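Local structure of nucleoprotein (Rift valley fever virus, 3OV9) at residues Ala112-Thr115 and Cys116-Val120; Trp50-Asp53 and Ala54-Ile58; Pro68-Met71 and Met72-Met75; Tyr140-His143 and Met144-Pro147; Val9-Ala12 and Ala13-Val16. The protein encapsidates the viral genomic RNA as a ring-forming oligomer, protecting it from nucleases in the ribonucleoprotein that templates transcription and replication. All coordinates share one frame; numbering follows the deposited sequence. Where two conformers were deposited one is given.

Contact 1. Residues Ala112-Thr115 and Cys116-Val120; sequences AGWT and CQALV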
loop_
_atom_site.group_PDB
_atom_site.type_symbol
_atom_site.label_atom_id
_atom_site.label_comp_id
_atom_site.label_asym_id
_atom_site.label_seq_id
_atom_site.Cartn_x
_atom_site.Cartn_y
_atom_site.Cartn_z
ATOM N N ALA A 112 7.177 41.594 -9.058
ATOM C CA ALA A 112 8.239 41.200 -8.122
ATOM C C ALA A 112 9.046 42.354 -7.525
ATOM O O ALA A 112 9.535 42.262 -6.396
ATOM C CB ALA A 112 9.167 40.182 -8.772
ATOM N N GLY A 113 9.187 43.437 -8.282
ATOM C CA GLY A 113 9.884 44.624 -7.797
ATOM C C GLY A 113 9.285 45.165 -6.514
ATOM O O GLY A 113 10.016 45.588 -5.618
ATOM N N TRP A 114 7.957 45.135 -6.425
ATOM C CA TRP A 114 7.263 45.564 -5.211
ATOM C C TRP A 114 7.195 44.432 -4.183
ATOM O O TRP A 114 7.426 44.658 -2.999
ATOM C CB TRP A 114 5.864 46.097 -5.533
ATOM C CG TRP A 114 5.209 46.828 -4.380
ATOM C CD1 TRP A 114 5.310 48.160 -4.089
ATOM C CD2 TRP A 114 4.352 46.262 -3.376
ATOM N NE1 TRP A 114 4.569 48.459 -2.965
ATOM C CE2 TRP A 114 3.973 47.312 -2.509
ATOM C CE3 TRP A 114 3.865 44.971 -3.128
ATOM C CZ2 TRP A 114 3.134 47.109 -1.406
ATOM C CZ3 TRP A 114 3.030 44.769 -2.031
ATOM C CH2 TRP A 114 2.671 45.838 -1.188
ATOM N N THR A 115 6.898 43.219 -4.651
ATOM C CA THR A 115 6.824 42.031 -3.793
ATOM C C THR A 115 8.071 41.862 -2.928
ATOM O O THR A 115 7.970 41.640 -1.717
ATOM C CB THR A 115 6.602 40.745 -4.631
ATOM O OG1 THR A 115 5.435 40.899 -5.444
ATOM C CG2 THR A 115 6.438 39.510 -3.735
ATOM N N CYS A 116 9.244 41.989 -3.546
ATOM C CA CYS A 116 10.500 41.769 -2.833
ATOM C C CYS A 116 10.753 42.822 -1.756
ATOM O O CYS A 116 11.339 42.516 -0.717
ATOM C CB CYS A 116 11.676 41.687 -3.804
ATOM S SG CYS A 116 11.608 40.228 -4.858
ATOM N N GLN A 117 10.306 44.050 -2.015
ATOM C CA GLN A 117 10.360 45.129 -1.032
ATOM C C GLN A 117 9.406 44.874 0.126
ATOM O O GLN A 117 9.737 45.160 1.282
ATOM C CB GLN A 117 9.992 46.462 -1.676
ATOM C CG GLN A 117 10.991 46.986 -2.679
ATOM C CD GLN A 117 10.545 48.306 -3.256
ATOM O OE1 GLN A 117 10.513 49.324 -2.559
ATOM N NE2 GLN A 117 10.181 48.300 -4.535
ATOM N N ALA A 118 8.219 44.354 -0.191
ATOM C CA ALA A 118 7.203 44.069 0.827
ATOM C C ALA A 118 7.669 42.995 1.806
ATOM O O ALA A 118 7.226 42.970 2.954
ATOM C CB ALA A 118 5.884 43.672 0.183
ATOM N N LEU A 119 8.568 42.124 1.349
ATOM C CA LEU A 119 9.131 41.053 2.179
ATOM C C LEU A 119 9.877 41.574 3.411
ATOM O O LEU A 119 9.913 40.906 4.448
ATOM C CB LEU A 119 10.040 40.137 1.352
ATOM C CG LEU A 119 9.377 39.274 0.272
ATOM C CD1 LEU A 119 10.411 38.631 -0.632
ATOM C CD2 LEU A 119 8.477 38.205 0.889
ATOM N N VAL A 120 10.461 42.766 3.287
ATOM C CA VAL A 120 11.126 43.443 4.403
ATOM C C VAL A 120 10.141 43.693 5.552
ATOM O O VAL A 120 10.476 43.484 6.722
ATOM C CB VAL A 120 11.790 44.771 3.944
ATOM C CG1 VAL A 120 12.417 45.508 5.117
ATOM C CG2 VAL A 120 12.836 44.489 2.867
#
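Trp114 lays one face of its indole over the methyl group of Ala118, one helical turn further on. The closest approach is CZ3 of Trp114 to CB of Ala118, 3.8 Å, and CE3 and CH2 are scarcely farther away, so the methyl lies against one face of the six-membered ring, displaced toward its CZ3 side. This is a CH-pi contact: CB of Ala118 lies 4.2 Å from the ring centroid, 26° off the normal. With CG of Trp114 anti to the backbone N (chi1 -168°), the ring is swung along the helix toward its later residues.

Gln117 reaches back in the other direction. Its extended chain brings NE2 to Gly113 O at 2.9 Å, through a nearly straight N-H and with the acceptor close to the amide plane; seen from Gly113, however, the donor stands above the carbonyl plane. NE2 also donates to Ala12 O of a second subunit, so one amide nitrogen ties the helix to its own turn and to a neighbour's chain. Cys116 N, Ala118 N and Leu119 N make i to i+4 bonds to Ala112 O, Trp114 O and Thr115 O, whereas Gln117 N stays 3.9 Å from Gly113 O, the carbonyl taken by its side-chain amide.

The Trp114 ring meets Phe11 of the second subunit edge to face, so this part of helix 112-122 forms part of the surface on which the neighbour's N-terminal segment docks. On the intramolecular side, Thr115 OG1 is bonded to Ala108 O and Leu111 O, while Trp114, Thr115 and Leu119 pack against helix 50-63, and Leu119 also touches His146.

Contact 2. Residues Trp50-Asp53 and Ala54-Ile58; sequences WEKD and AKKMI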
loop_
_atom_site.group_PDB
_atom_site.type_symbol
_atom_site.label_atom_id
_atom_site.label_comp_id
_atom_site.label_asym_id
_atom_site.label_seq_id
_atom_site.Cartn_x
_atom_site.Cartn_y
_atom_site.Cartn_z
ATOM N N TRP A 50 -6.904 48.736 -9.706
ATOM C CA TRP A 50 -5.993 47.596 -9.903
ATOM C C TRP A 50 -4.719 47.614 -9.050
ATOM O O TRP A 50 -4.307 46.570 -8.542
ATOM C CB TRP A 50 -5.676 47.355 -11.394
ATOM C CG TRP A 50 -4.521 48.137 -11.961
ATOM C CD1 TRP A 50 -4.587 49.332 -12.617
ATOM C CD2 TRP A 50 -3.133 47.765 -11.946
ATOM N NE1 TRP A 50 -3.331 49.735 -12.997
ATOM C CE2 TRP A 50 -2.420 48.791 -12.605
ATOM C CE3 TRP A 50 -2.424 46.669 -11.435
ATOM C CZ2 TRP A 50 -1.028 48.757 -12.766
ATOM C CZ3 TRP A 50 -1.042 46.633 -11.595
ATOM C CH2 TRP A 50 -0.359 47.673 -12.255
ATOM N N GLU A 51 -4.108 48.787 -8.895
ATOM C CA GLU A 51 -2.854 48.921 -8.147
ATOM C C GLU A 51 -3.012 48.579 -6.668
ATOM O O GLU A 51 -2.230 47.796 -6.124
ATOM C CB GLU A 51 -2.263 50.325 -8.314
ATOM C CG GLU A 51 -1.588 50.555 -9.664
ATOM C CD GLU A 51 -1.599 52.012 -10.094
ATOM O OE1 GLU A 51 -2.679 52.639 -10.070
ATOM O OE2 GLU A 51 -0.529 52.526 -10.479
ATOM N N LYS A 52 -4.025 49.158 -6.026
ATOM C CA LYS A 52 -4.292 48.877 -4.615
ATOM C C LYS A 52 -4.695 47.413 -4.418
ATOM O O LYS A 52 -4.205 46.748 -3.499
ATOM C CB LYS A 52 -5.365 49.819 -4.060
ATOM C CG LYS A 52 -5.568 49.716 -2.552
ATOM C CD LYS A 52 -6.369 50.897 -2.034
ATOM C CE LYS A 52 -6.676 50.748 -0.552
ATOM N NZ LYS A 52 -7.308 51.972 0.003
ATOM N N ASP A 53 -5.576 46.916 -5.286
ATOM C CA ASP A 53 -5.994 45.514 -5.246
ATOM C C ASP A 53 -4.816 44.556 -5.429
ATOM O O ASP A 53 -4.749 43.527 -4.760
ATOM C CB ASP A 53 -7.087 45.225 -6.286
ATOM C CG ASP A 53 -8.445 45.796 -5.898
ATOM O OD1 ASP A 53 -8.621 46.218 -4.733
ATOM O OD2 ASP A 53 -9.348 45.820 -6.762
ATOM N N ALA A 54 -3.896 44.899 -6.334
ATOM C CA ALA A 54 -2.694 44.092 -6.559
ATOM C C ALA A 54 -1.827 43.989 -5.302
ATOM O O ALA A 54 -1.316 42.914 -4.984
ATOM C CB ALA A 54 -1.882 44.644 -7.727
ATOM N N LYS A 55 -1.675 45.106 -4.592
ATOM C CA LYS A 55 -0.910 45.125 -3.346
ATOM C C LYS A 55 -1.559 44.219 -2.301
ATOM O O LYS A 55 -0.871 43.441 -1.636
ATOM C CB LYS A 55 -0.759 46.552 -2.814
ATOM C CG LYS A 55 0.171 47.438 -3.643
ATOM C CD LYS A 55 0.480 48.760 -2.940
ATOM C CE LYS A 55 -0.695 49.720 -2.972
ATOM N NZ LYS A 55 -0.530 50.835 -1.997
ATOM N N LYS A 56 -2.885 44.309 -2.178
ATOM C CA LYS A 56 -3.650 43.442 -1.275
ATOM C C LYS A 56 -3.432 41.975 -1.619
ATOM O O LYS A 56 -3.199 41.153 -0.736
ATOM C CB LYS A 56 -5.149 43.742 -1.352
ATOM C CG LYS A 56 -5.573 45.054 -0.738
ATOM C CD LYS A 56 -7.082 45.105 -0.576
ATOM C CE LYS A 56 -7.562 46.511 -0.281
ATOM N NZ LYS A 56 -9.047 46.566 -0.186
ATOM N N MET A 57 -3.507 41.662 -2.913
ATOM C CA MET A 57 -3.346 40.293 -3.388
ATOM C C MET A 57 -1.937 39.745 -3.144
ATOM O O MET A 57 -1.769 38.551 -2.896
ATOM C CB MET A 57 -3.749 40.173 -4.865
ATOM C CG MET A 57 -5.263 40.191 -5.074
ATOM S SD MET A 57 -5.810 39.928 -6.778
ATOM C CE MET A 57 -5.587 41.567 -7.458
ATOM N N ILE A 58 -0.935 40.621 -3.200
ATOM C CA ILE A 58 0.444 40.229 -2.901
ATOM C C ILE A 58 0.610 39.916 -1.406
ATOM O O ILE A 58 1.203 38.895 -1.048
ATOM C CB ILE A 58 1.472 41.283 -3.400
ATOM C CG1 ILE A 58 1.479 41.317 -4.935
ATOM C CG2 ILE A 58 2.881 40.972 -2.871
ATOM C CD1 ILE A 58 2.182 42.520 -5.545
HETATM O O HOH W 1 -10.014 45.121 -2.457
#
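Met57 curls back over the preceding turn to touch Asp53. Its CB lies 3.5 Å from Asp53 O and CG keeps much the same distance from that oxygen; the chain then runs extended through SD before bending at its last torsion (chi3 -81°), which returns the terminal methyl to the backbone. There CE comes within 3.4 Å of Asp53 O and 4.1 Å of Asp53 CB. The oxygen thus has a thioether chain wrapped beside it while accepting the Met57 N-H at 2.9 Å.

That bond is one of four successive i to i+4 bonds, from Ala54, Lys55, Lys56 and Met57 back to Trp50, Glu51, Lys52 and Asp53, which define the first turns of the alpha-helix 50-63. The helix belongs to the N-terminal region essential for oligomerization: Met57 packs on Leu42 and Leu104 of its own chain, while Ala54 and Lys55 also meet Phe11 of a second subunit.

On the polar side, Asp53 and Lys56 are joined through solvent. A water donates to Asp53 OD1 at 2.9 Å and accepts from Lys56 NZ at 2.9 Å, bridging opposite charges whose atoms, OD1 and NZ, stand 4.6 Å apart and so do not form a direct salt bridge. The other carboxylate oxygen, OD2, is hydrogen-bonded to Tyr90 OH, so both oxygens have a partner. Lys56 is extended beyond CG; its chain and that of Lys52 approach each other only at their CE atoms, 4.3 Å apart, and the ammonium groups beyond are farther apart.

Contact 3. Residues Pro68-Met71 and Met72-Met75; sequences PRRM and MMKM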
loop_
_atom_site.group_PDB
_atom_site.type_symbol
_atom_site.label_atom_id
_atom_site.label_comp_id
_atom_site.label_asym_id
_atom_site.label_seq_id
_atom_site.Cartn_x
_atom_site.Cartn_y
_atom_site.Cartn_z
ATOM N N PRO A 68 -7.313 30.895 -2.579
ATOM C CA PRO A 68 -8.258 31.891 -2.060
ATOM C C PRO A 68 -9.520 31.309 -1.411
ATOM O O PRO A 68 -10.005 31.863 -0.424
ATOM C CB PRO A 68 -8.623 32.707 -3.303
ATOM C CG PRO A 68 -7.467 32.535 -4.215
ATOM C CD PRO A 68 -7.029 31.123 -4.009
ATOM N N ARG A 69 -10.041 30.211 -1.952
ATOM C CA ARG A 69 -11.230 29.578 -1.376
ATOM C C ARG A 69 -10.925 28.898 -0.043
ATOM O O ARG A 69 -11.754 28.926 0.876
ATOM C CB ARG A 69 -11.874 28.596 -2.364
ATOM C CG ARG A 69 -12.654 29.263 -3.496
ATOM C CD ARG A 69 -13.915 29.971 -2.999
ATOM N NE ARG A 69 -14.515 30.797 -4.046
ATOM C CZ ARG A 69 -15.499 31.672 -3.856
ATOM N NH1 ARG A 69 -16.019 31.855 -2.650
ATOM N NH2 ARG A 69 -15.963 32.371 -4.882
ATOM N N ARG A 70 -9.735 28.307 0.059
ATOM C CA ARG A 70 -9.291 27.620 1.273
ATOM C C ARG A 70 -9.021 28.598 2.420
ATOM O O ARG A 70 -9.453 28.365 3.550
ATOM C CB ARG A 70 -8.046 26.764 0.994
ATOM C CG ARG A 70 -7.534 25.982 2.206
ATOM C CD ARG A 70 -6.128 25.441 1.987
ATOM N NE ARG A 70 -6.123 24.072 1.473
ATOM C CZ ARG A 70 -5.024 23.388 1.157
ATOM N NH1 ARG A 70 -3.824 23.942 1.288
ATOM N NH2 ARG A 70 -5.126 22.147 0.700
ATOM N N MET A 71 -8.315 29.689 2.124
ATOM C CA MET A 71 -7.961 30.680 3.148
ATOM C C MET A 71 -9.192 31.367 3.747
ATOM O O MET A 71 -9.185 31.746 4.920
ATOM C CB MET A 71 -6.953 31.713 2.612
ATOM C CG MET A 71 -7.481 32.635 1.514
ATOM S SD MET A 71 -6.237 33.773 0.853
ATOM C CE MET A 71 -5.105 32.630 0.065
ATOM N N MET A 72 -10.247 31.494 2.941
ATOM C CA MET A 72 -11.513 32.097 3.365
ATOM C C MET A 72 -12.203 31.318 4.483
ATOM O O MET A 72 -12.987 31.887 5.245
ATOM C CB MET A 72 -12.468 32.224 2.178
ATOM C CG MET A 72 -12.291 33.490 1.356
ATOM S SD MET A 72 -13.227 33.441 -0.189
ATOM C CE MET A 72 -14.914 33.584 0.392
ATOM N N MET A 73 -11.905 30.024 4.574
ATOM C CA MET A 73 -12.513 29.141 5.576
ATOM C C MET A 73 -11.971 29.391 6.986
ATOM O O MET A 73 -12.562 28.938 7.969
ATOM C CB MET A 73 -12.324 27.668 5.195
ATOM C CG MET A 73 -12.707 27.327 3.758
ATOM S SD MET A 73 -12.685 25.560 3.390
ATOM C CE MET A 73 -11.016 25.088 3.836
ATOM N N LYS A 74 -10.845 30.100 7.073
ATOM C CA LYS A 74 -10.237 30.474 8.349
ATOM C C LYS A 74 -9.790 31.936 8.290
ATOM O O LYS A 74 -8.599 32.232 8.169
ATOM C CB LYS A 74 -9.053 29.560 8.692
ATOM C CG LYS A 74 -9.401 28.095 8.950
ATOM C CD LYS A 74 -9.993 27.880 10.337
ATOM C CE LYS A 74 -10.209 26.396 10.628
ATOM N NZ LYS A 74 -8.929 25.631 10.692
ATOM N N MET A 75 -10.765 32.837 8.377
ATOM C CA MET A 75 -10.547 34.271 8.189
ATOM C C MET A 75 -11.675 35.047 8.865
ATOM O O MET A 75 -12.779 34.523 9.028
ATOM C CB MET A 75 -10.500 34.591 6.684
ATOM C CG MET A 75 -9.990 35.985 6.323
ATOM S SD MET A 75 -9.718 36.224 4.540
ATOM C CE MET A 75 -8.259 35.238 4.238
#
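Lys74 N donates to Met71 O at 3.2 Å, and Met73 N to Arg70 O at 3.1 Å. Both are i to i+3 bonds. The bond before them, from Met72 N to Pro68 O, is an i to i+4 link but long and weak, at 3.4 Å.

Along 68-75 the bonding thus passes from an i to i+4 link to i to i+3 links, between the helical residues 68-71 and the extended Met75, which precedes helix 77-90. This joint adjoins Lys67, which probably binds RNA. It is also an intersubunit seam: Lys74 NZ is bonded to Tyr30 OH of a second subunit, and Met75 O to Arg99 NH2 of that subunit.

Around the backbone each of the four methionines has a neighbour three or four residues away, and one such pair is Met71 and Met75. These two run alongside one another in the same direction, with CG of Met71 3.8 Å from CE of Met75. Met71 CG stands on the side facing both its own N and C (chi1 67°), and the bent end of Met75 folds in to meet it. Met72 runs alongside Arg69, its CE 3.7 Å from Arg69 NH1, an oblique approach to a guanidinium that is salt-bridged to Glu84. Farther out, the Met73 side chain slants across that of Arg70, its CE 3.9 Å from Arg70 CG.

Contact 4. Residues Tyr140-His143 and Met144-Pro147; sequences YPRH and MMHP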
loop_
_atom_site.group_PDB
_atom_site.type_symbol
_atom_site.label_atom_id
_atom_site.label_comp_id
_atom_site.label_asym_id
_atom_site.label_seq_id
_atom_site.Cartn_x
_atom_site.Cartn_y
_atom_site.Cartn_z
ATOM N N TYR A 140 20.068 36.953 6.750
ATOM C CA TYR A 140 19.599 36.490 5.446
ATOM C C TYR A 140 18.804 37.586 4.732
ATOM O O TYR A 140 17.946 38.214 5.341
ATOM C CB TYR A 140 18.760 35.208 5.564
ATOM C CG TYR A 140 18.415 34.649 4.202
ATOM C CD1 TYR A 140 19.308 33.820 3.528
ATOM C CD2 TYR A 140 17.217 34.990 3.568
ATOM C CE1 TYR A 140 19.015 33.327 2.263
ATOM C CE2 TYR A 140 16.913 34.504 2.301
ATOM C CZ TYR A 140 17.819 33.674 1.654
ATOM O OH TYR A 140 17.529 33.184 0.403
ATOM N N PRO A 141 19.095 37.823 3.436
ATOM C CA PRO A 141 18.408 38.881 2.698
ATOM C C PRO A 141 16.907 38.639 2.537
ATOM O O PRO A 141 16.490 37.687 1.871
ATOM C CB PRO A 141 19.101 38.861 1.328
ATOM C CG PRO A 141 20.417 38.235 1.577
ATOM C CD PRO A 141 20.157 37.201 2.625
ATOM N N ARG A 142 16.111 39.513 3.146
ATOM C CA ARG A 142 14.655 39.405 3.102
ATOM C C ARG A 142 14.090 39.504 1.685
ATOM O O ARG A 142 13.109 38.845 1.366
ATOM C CB ARG A 142 14.000 40.441 4.026
ATOM C CG ARG A 142 13.714 39.946 5.452
ATOM C CD ARG A 142 14.969 39.461 6.159
ATOM N NE ARG A 142 14.766 39.244 7.593
ATOM C CZ ARG A 142 15.610 38.575 8.373
ATOM N NH1 ARG A 142 16.713 38.038 7.867
ATOM N NH2 ARG A 142 15.347 38.431 9.666
ATOM N N HIS A 143 14.730 40.308 0.835
ATOM C CA HIS A 143 14.298 40.478 -0.556
ATOM C C HIS A 143 14.257 39.164 -1.352
ATOM O O HIS A 143 13.564 39.077 -2.369
ATOM C CB HIS A 143 15.200 41.486 -1.281
ATOM C CG HIS A 143 15.084 42.888 -0.765
ATOM N ND1 HIS A 143 15.869 43.368 0.260
ATOM C CD2 HIS A 143 14.285 43.913 -1.142
ATOM C CE1 HIS A 143 15.556 44.630 0.497
ATOM N NE2 HIS A 143 14.598 44.985 -0.340
ATOM N N MET A 144 14.999 38.158 -0.885
ATOM C CA MET A 144 15.097 36.862 -1.567
ATOM C C MET A 144 14.030 35.856 -1.118
ATOM O O MET A 144 13.956 34.747 -1.651
ATOM C CB MET A 144 16.491 36.247 -1.355
ATOM C CG MET A 144 17.639 36.960 -2.062
ATOM S SD MET A 144 19.216 36.102 -1.866
ATOM C CE MET A 144 20.155 36.866 -3.194
ATOM N N MET A 145 13.205 36.245 -0.148
ATOM C CA MET A 145 12.308 35.302 0.526
ATOM C C MET A 145 10.932 35.127 -0.129
ATOM O O MET A 145 9.902 35.098 0.549
ATOM C CB MET A 145 12.179 35.653 2.015
ATOM C CG MET A 145 13.468 35.466 2.799
ATOM S SD MET A 145 13.298 35.848 4.557
ATOM C CE MET A 145 12.086 34.623 5.050
ATOM N N HIS A 146 10.928 35.008 -1.454
ATOM C CA HIS A 146 9.756 34.549 -2.207
ATOM C C HIS A 146 10.222 34.076 -3.583
ATOM O O HIS A 146 11.205 34.608 -4.105
ATOM C CB HIS A 146 8.694 35.646 -2.335
ATOM C CG HIS A 146 7.335 35.121 -2.679
ATOM N ND1 HIS A 146 6.833 35.136 -3.962
ATOM C CD2 HIS A 146 6.389 34.525 -1.914
ATOM C CE1 HIS A 146 5.627 34.599 -3.968
ATOM N NE2 HIS A 146 5.335 34.216 -2.738
ATOM N N PRO A 147 9.548 33.062 -4.172
ATOM C CA PRO A 147 9.947 32.634 -5.521
ATOM C C PRO A 147 9.913 33.764 -6.558
ATOM O O PRO A 147 10.643 33.701 -7.555
ATOM C CB PRO A 147 8.924 31.547 -5.859
ATOM C CG PRO A 147 8.562 30.970 -4.530
ATOM C CD PRO A 147 8.562 32.135 -3.578
#
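A tyrosine met on its CE2 side by two consecutive methionines forms this buried local contact, in the loop between helices 130-136 and 159-180. Chi1 of -173° carries the Tyr140 ring toward Met144 and Met145. Met145 comes to the edge of the Tyr140 ring, near its plane, with CG 3.6 Å from CE2. Met144 crosses the tyrosine at about a right angle, and its CB lies 3.7 Å from Tyr140 OH. Both sulfurs take up oblique Met-aromatic positions, SD of Met144 being 5.3 Å from the ring centroid and SD of Met145 5.4 Å.

The backbone makes this possible by coiling into a short 3-10 turn. Met144 N donates to Pro141 O at 3.2 Å and Met145 N to Arg142 O at 3.0 Å, successive i to i+3 bonds that bring both methionines round to the tyrosine. Tyr140 OH is in turn hydrogen-bonded to Ala168 O of helix 159-180.

Arg142 ties back to Tyr140. Its NH1 binds Tyr140 O at 2.8 Å, on a lone pair in the carbonyl plane and with the oxygen near the guanidinium plane; the same nitrogen forms a salt bridge with Asp134. Pro141 CB rests 4.2 Å from Met144 CG, and both side chains touch Val234 of helix 232-243.

Contact 5. Residues Val9-Ala12 and Ala13-Val16; sequences VQFA and AQAV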
loop_
_atom_site.group_PDB
_atom_site.type_symbol
_atom_site.label_atom_id
_atom_site.label_comp_id
_atom_site.label_asym_id
_atom_site.label_seq_id
_atom_site.Cartn_x
_atom_site.Cartn_y
_atom_site.Cartn_z
ATOM N N VAL A 9 20.342 11.933 -45.420
ATOM C CA VAL A 9 21.745 12.349 -45.442
ATOM C C VAL A 9 21.884 13.810 -45.858
ATOM O O VAL A 9 22.702 14.535 -45.283
ATOM C CB VAL A 9 22.676 11.411 -46.276
ATOM C CG1 VAL A 9 22.780 10.036 -45.623
ATOM C CG2 VAL A 9 22.218 11.292 -47.714
ATOM N N GLN A 10 21.075 14.258 -46.817
ATOM C CA GLN A 10 21.116 15.669 -47.219
ATOM C C GLN A 10 20.527 16.594 -46.145
ATOM O O GLN A 10 20.933 17.754 -46.034
ATOM C CB GLN A 10 20.500 15.908 -48.610
ATOM C CG GLN A 10 19.010 15.660 -48.729
ATOM C CD GLN A 10 18.501 15.755 -50.160
ATOM O OE1 GLN A 10 19.025 15.104 -51.068
ATOM N NE2 GLN A 10 17.464 16.561 -50.364
ATOM N N PHE A 11 19.593 16.075 -45.349
ATOM C CA PHE A 11 19.102 16.803 -44.174
ATOM C C PHE A 11 20.245 17.011 -43.173
ATOM O O PHE A 11 20.403 18.103 -42.619
ATOM C CB PHE A 11 17.933 16.058 -43.517
ATOM C CG PHE A 11 17.268 16.821 -42.396
ATOM C CD1 PHE A 11 17.572 16.536 -41.068
ATOM C CD2 PHE A 11 16.320 17.804 -42.669
ATOM C CE1 PHE A 11 16.956 17.237 -40.031
ATOM C CE2 PHE A 11 15.698 18.505 -41.640
ATOM C CZ PHE A 11 16.017 18.219 -40.320
ATOM N N ALA A 12 21.050 15.968 -42.973
ATOM C CA ALA A 12 22.192 16.020 -42.056
ATOM C C ALA A 12 23.291 16.982 -42.518
ATOM O O ALA A 12 24.064 17.486 -41.703
ATOM C CB ALA A 12 22.761 14.621 -41.837
ATOM N N ALA A 13 23.347 17.238 -43.826
ATOM C CA ALA A 13 24.336 18.156 -44.399
ATOM C C ALA A 13 23.961 19.627 -44.230
ATOM O O ALA A 13 24.815 20.509 -44.369
ATOM C CB ALA A 13 24.575 17.832 -45.871
ATOM N N GLN A 14 22.691 19.891 -43.935
ATOM C CA GLN A 14 22.223 21.259 -43.710
ATOM C C GLN A 14 22.816 21.856 -42.435
ATOM O O GLN A 14 23.281 21.130 -41.552
ATOM C CB GLN A 14 20.690 21.322 -43.712
ATOM C CG GLN A 14 20.103 21.184 -45.120
ATOM C CD GLN A 14 18.595 21.003 -45.145
ATOM O OE1 GLN A 14 17.878 21.461 -44.254
ATOM N NE2 GLN A 14 18.104 20.332 -46.183
ATOM N N ALA A 15 22.812 23.184 -42.360
ATOM C CA ALA A 15 23.444 23.904 -41.262
ATOM C C ALA A 15 22.865 23.553 -39.895
ATOM O O ALA A 15 21.650 23.452 -39.725
ATOM C CB ALA A 15 23.367 25.408 -41.500
ATOM N N VAL A 16 23.764 23.344 -38.938
ATOM C CA VAL A 16 23.409 23.233 -37.531
ATOM C C VAL A 16 23.804 24.577 -36.921
ATOM O O VAL A 16 24.870 24.722 -36.316
ATOM C CB VAL A 16 24.131 22.039 -36.861
ATOM C CG1 VAL A 16 23.698 21.881 -35.414
ATOM C CG2 VAL A 16 23.843 20.756 -37.630
#
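Ala13 N and Gln14 N draw on the carbonyls of Val9, Gln10 and Phe11, in helix 4-13. Ala13 N makes weak bonds to Val9 O, at 3.1 Å, and to Gln10 O, at 3.3 Å. Gln14 N has a sounder partner in Phe11 O, 3.2 Å away and three residues back, besides a long, weak one in Gln10 O. Gln14 itself has a polyproline-like backbone (psi 159°).

The Gln14 side chain doubles back beside that turn. Its CB lies 3.4 Å from Phe11 O. Chi1 of -74° turns CG away from the Gln14 carbonyl and back toward Gln10 O, 3.6 Å from CG. Farther along, OE1 approaches Phe11 CD2 obliquely at 4.3 Å.

Further attachments lie on a third subunit, among them the strongest polar partner of Gln14, Glu51 of that subunit, which its NE2 binds; Ala12 O binds Gln117 of the same subunit, and Phe11 meets the ring of its Trp114. A turn with weak internal bonds, yet well supplied with partners on another chain, is consistent with an N-terminal arm whose grip is intermolecular, in keeping with the need for this region in oligomerization.

Overall arrangement
Along the chain the order is contact 5, contact 2, contact 3, contact 1 and contact 4. Four of them lie in the globular body, where contact 1 adjoins two others: its helix 112-122 touches helix 50-63 of contact 2, about 13 Å away between centres, and the loop of contact 4, about 9 Å away between centres. Contact 3, on helix 68-71 and the loop after it, has its centre about 18 Å from that of contact 2 without touching it. Contact 5, on the arm helix 4-13, is about 48 to 58 Å from all the others, centre to centre. The separation is bridged by assembly: the arm docks on a neighbour at surfaces equivalent to contacts 1 and 2, linking subunits of the hexameric ring.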